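Local coordinates for probable glutathione reductase (Sinorhizobium meliloti, PDB 4DNA), which probably catalyses the NADPH-dependent reduction of glutathione disulfide to glutathione as a homodimeric flavoprotein carrying one FAD per subunit, at residues C157-A163 / Q259-A263. Sequence-based numbering, arbitrary orientation.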
ATOM      1  N   CYS A 157      28.706 -23.482  -6.665  1.00 73.85           N
ATOM      2  CA  CYS A 157      27.590 -22.730  -6.129  1.00 70.67           C
ATOM      3  C   CYS A 157      27.099 -21.672  -7.091  1.00 69.76           C
ATOM      4  O   CYS A 157      27.716 -21.439  -8.128  1.00 71.95           O
ATOM      5  CB  CYS A 157      28.005 -22.079  -4.828  1.00 71.19           C
ATOM      6  SG  CYS A 157      28.366 -23.292  -3.556  1.00 72.25           S
ATOM      7  N   ILE A 158      25.981 -21.033  -6.760  1.00 68.99           N
ATOM      8  CA  ILE A 158      25.460 -19.970  -7.607  1.00 69.30           C
ATOM      9  C   ILE A 158      25.366 -18.624  -6.887  1.00 69.13           C
ATOM     10  O   ILE A 158      25.371 -18.561  -5.658  1.00 68.04           O
ATOM     11  CB  ILE A 158      24.109 -20.339  -8.258  1.00 69.36           C
ATOM     12  CG1 ILE A 158      23.066 -20.729  -7.208  1.00 67.41           C
ATOM     13  CG2 ILE A 158      24.295 -21.440  -9.282  1.00 67.60           C
ATOM     14  CD1 ILE A 158      21.651 -20.723  -7.744  1.00 65.01           C
ATOM     15  N   THR A 159      25.312 -17.548  -7.667  1.00 70.23           N
ATOM     16  CA  THR A 159      25.043 -16.227  -7.118  1.00 69.09           C
ATOM     17  C   THR A 159      23.741 -15.728  -7.717  1.00 70.07           C
ATOM     18  O   THR A 159      23.148 -16.387  -8.572  1.00 69.75           O
ATOM     19  CB  THR A 159      26.162 -15.210  -7.426  1.00 70.59           C
ATOM     20  OG1 THR A 159      26.224 -14.970  -8.834  1.00 71.48           O
ATOM     21  CG2 THR A 159      27.500 -15.701  -6.941  1.00 70.39           C
ATOM     22  N   SER A 160      23.307 -14.557  -7.273  1.00 68.72           N
ATOM     23  CA  SER A 160      22.161 -13.902  -7.867  1.00 67.37           C
ATOM     24  C   SER A 160      22.371 -13.602  -9.363  1.00 69.38           C
ATOM     25  O   SER A 160      21.409 -13.431 -10.122  1.00 68.59           O
ATOM     26  CB  SER A 160      21.821 -12.641  -7.081  1.00 65.47           C
ATOM     27  OG  SER A 160      22.944 -11.790  -6.943  1.00 63.60           O
ATOM     28  N   ASN A 161      23.626 -13.537  -9.795  1.00 69.74           N
ATOM     29  CA  ASN A 161      23.879 -13.432 -11.210  1.00 69.50           C
ATOM     30  C   ASN A 161      23.240 -14.608 -11.927  1.00 70.83           C
ATOM     31  O   ASN A 161      22.499 -14.409 -12.880  1.00 74.13           O
ATOM     32  CB  ASN A 161      25.372 -13.350 -11.497  1.00 72.09           C
ATOM     33  CG  ASN A 161      25.928 -11.951 -11.297  1.00 70.93           C
ATOM     34  OD1 ASN A 161      25.204 -10.973 -11.409  1.00 69.66           O
ATOM     35  ND2 ASN A 161      27.217 -11.853 -11.006  1.00 70.74           N
ATOM     36  N   GLU A 162      23.477 -15.827 -11.439  1.00 71.52           N
ATOM     37  CA  GLU A 162      22.977 -17.029 -12.117  1.00 72.45           C
ATOM     38  C   GLU A 162      21.594 -17.429 -11.678  1.00 70.20           C
ATOM     39  O   GLU A 162      20.982 -18.302 -12.298  1.00 70.98           O
ATOM     40  CB  GLU A 162      23.883 -18.232 -11.894  1.00 71.95           C
ATOM     41  CG  GLU A 162      25.274 -18.069 -12.443  1.00 72.46           C
ATOM     42  CD  GLU A 162      26.139 -17.316 -11.482  1.00 74.25           C
ATOM     43  OE1 GLU A 162      26.144 -17.692 -10.286  1.00 73.92           O
ATOM     44  OE2 GLU A 162      26.779 -16.337 -11.913  1.00 75.99           O
ATOM     45  N   ALA A 163      21.104 -16.826 -10.606  1.00 68.90           N
ATOM     46  CA  ALA A 163      19.862 -17.294 -10.023  1.00 68.14           C
ATOM     47  C   ALA A 163      18.709 -17.061 -10.979  1.00 68.01           C
ATOM     48  O   ALA A 163      17.920 -17.970 -11.262  1.00 68.40           O
ATOM     49  CB  ALA A 163      19.607 -16.617  -8.695  1.00 67.48           C
ATOM     50  N   GLN A 259      20.755 -26.952  -6.191  1.00 70.40           N
ATOM     51  CA  GLN A 259      21.639 -25.788  -6.273  1.00 68.81           C
ATOM     52  C   GLN A 259      21.992 -25.297  -4.872  1.00 69.62           C
ATOM     53  O   GLN A 259      21.199 -25.458  -3.924  1.00 68.46           O
ATOM     54  CB  GLN A 259      20.993 -24.651  -7.074  1.00 67.36           C
ATOM     55  CG  GLN A 259      20.534 -25.031  -8.472  1.00 68.31           C
ATOM     56  CD  GLN A 259      21.661 -25.051  -9.493  1.00 68.67           C
ATOM     57  OE1 GLN A 259      22.626 -24.299  -9.398  1.00 69.11           O
ATOM     58  NE2 GLN A 259      21.529 -25.908 -10.483  1.00 68.46           N
ATOM     59  N   VAL A 260      23.189 -24.715  -4.752  1.00 69.24           N
ATOM     60  CA  VAL A 260      23.629 -24.056  -3.521  1.00 68.48           C
ATOM     61  C   VAL A 260      23.968 -22.602  -3.821  1.00 67.59           C
ATOM     62  O   VAL A 260      24.949 -22.313  -4.487  1.00 68.75           O
ATOM     63  CB  VAL A 260      24.843 -24.754  -2.876  1.00 69.96           C
ATOM     64  CG1 VAL A 260      25.293 -23.990  -1.639  1.00 69.93           C
ATOM     65  CG2 VAL A 260      24.502 -26.191  -2.508  1.00 71.23           C
HETATM   66  N   MSE A 261      23.145 -21.693  -3.321  1.00 66.58           N
HETATM   67  CA  MSE A 261      23.327 -20.284  -3.571  1.00 66.64           C
HETATM   68  C   MSE A 261      24.056 -19.642  -2.442  1.00 68.06           C
HETATM   69  O   MSE A 261      23.674 -19.786  -1.271  1.00 66.57           O
HETATM   70  CB  MSE A 261      21.965 -19.629  -3.694  1.00 65.44           C
HETATM   71  CG  MSE A 261      22.109 -18.188  -4.156  1.00 68.10           C
HETATM   72 SE   MSE A 261      20.277 -17.539  -4.446  1.00 81.69          SE
HETATM   73  CE  MSE A 261      20.586 -16.269  -5.914  1.00 69.35           C
ATOM     74  N   LEU A 262      25.110 -18.911  -2.798  1.00 68.17           N
ATOM     75  CA  LEU A 262      25.785 -18.020  -1.866  1.00 68.13           C
ATOM     76  C   LEU A 262      25.258 -16.597  -1.994  1.00 70.17           C
ATOM     77  O   LEU A 262      25.470 -15.933  -3.011  1.00 69.33           O
ATOM     78  CB  LEU A 262      27.277 -18.026  -2.104  1.00 70.71           C
ATOM     79  CG  LEU A 262      27.922 -19.393  -2.047  1.00 68.67           C
ATOM     80  CD1 LEU A 262      29.349 -19.222  -2.523  1.00 69.09           C
ATOM     81  CD2 LEU A 262      27.847 -19.981  -0.644  1.00 66.32           C
ATOM     82  N   ALA A 263      24.567 -16.146  -0.951  1.00 71.41           N
ATOM     83  CA  ALA A 263      24.001 -14.812  -0.910  1.00 68.25           C
ATOM     84  C   ALA A 263      24.530 -14.065   0.299  1.00 71.27           C
ATOM     85  O   ALA A 263      23.751 -13.484   1.053  1.00 71.48           O
ATOM     86  CB  ALA A 263      22.483 -14.886  -0.862  1.00 67.55           C
TER
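A single parallel beta bridge pairs I158 with M261, laying residues 157-159 along the outermost strand, 259-262, of the four-stranded parallel sheet of the probable Rossmann-type NAD(P)-binding domain, just before the chain turns into helix 160-163. Two backbone bonds, both at I158, define the bridge: I158 N donates to V260 O (2.8 Å), and I158 O accepts from L262 N (2.9 Å) in a nearly linear approach to the carbonyl. Side chains then cover the bridge. On one side, C157 SG rests on V260 CG1 at 3.7 Å, while C157 CB meets L262 CG at 3.9 Å. On the other, I158 has CG1 between its backbone N and carbonyl carbon (chi1 56°), which sets that carbon 3.8 Å from M261 CB; its CG2 lies beside the amide oxygen of Q259, the Q259 side chain crossing that of I158 at about a right angle. With an alanine at I158, M261 CB would probably lose the CG1 contact, leaving a gap beside the bridge, and the Q259 amide the methyl group it lies against. The bridge ends at a capping box: E162 OE1 accepts from T159 N (2.8 Å) and, above the carboxylate plane, from T159 OG1, which itself takes a weak bond from N161 N. Around this junction, strand 172-176 pairs with the other edge of 259-262, F185 of helix 180-191 touches S160, A163 and M261, and P145 packs on T159, S160 and N161, with bound FAD close to S160.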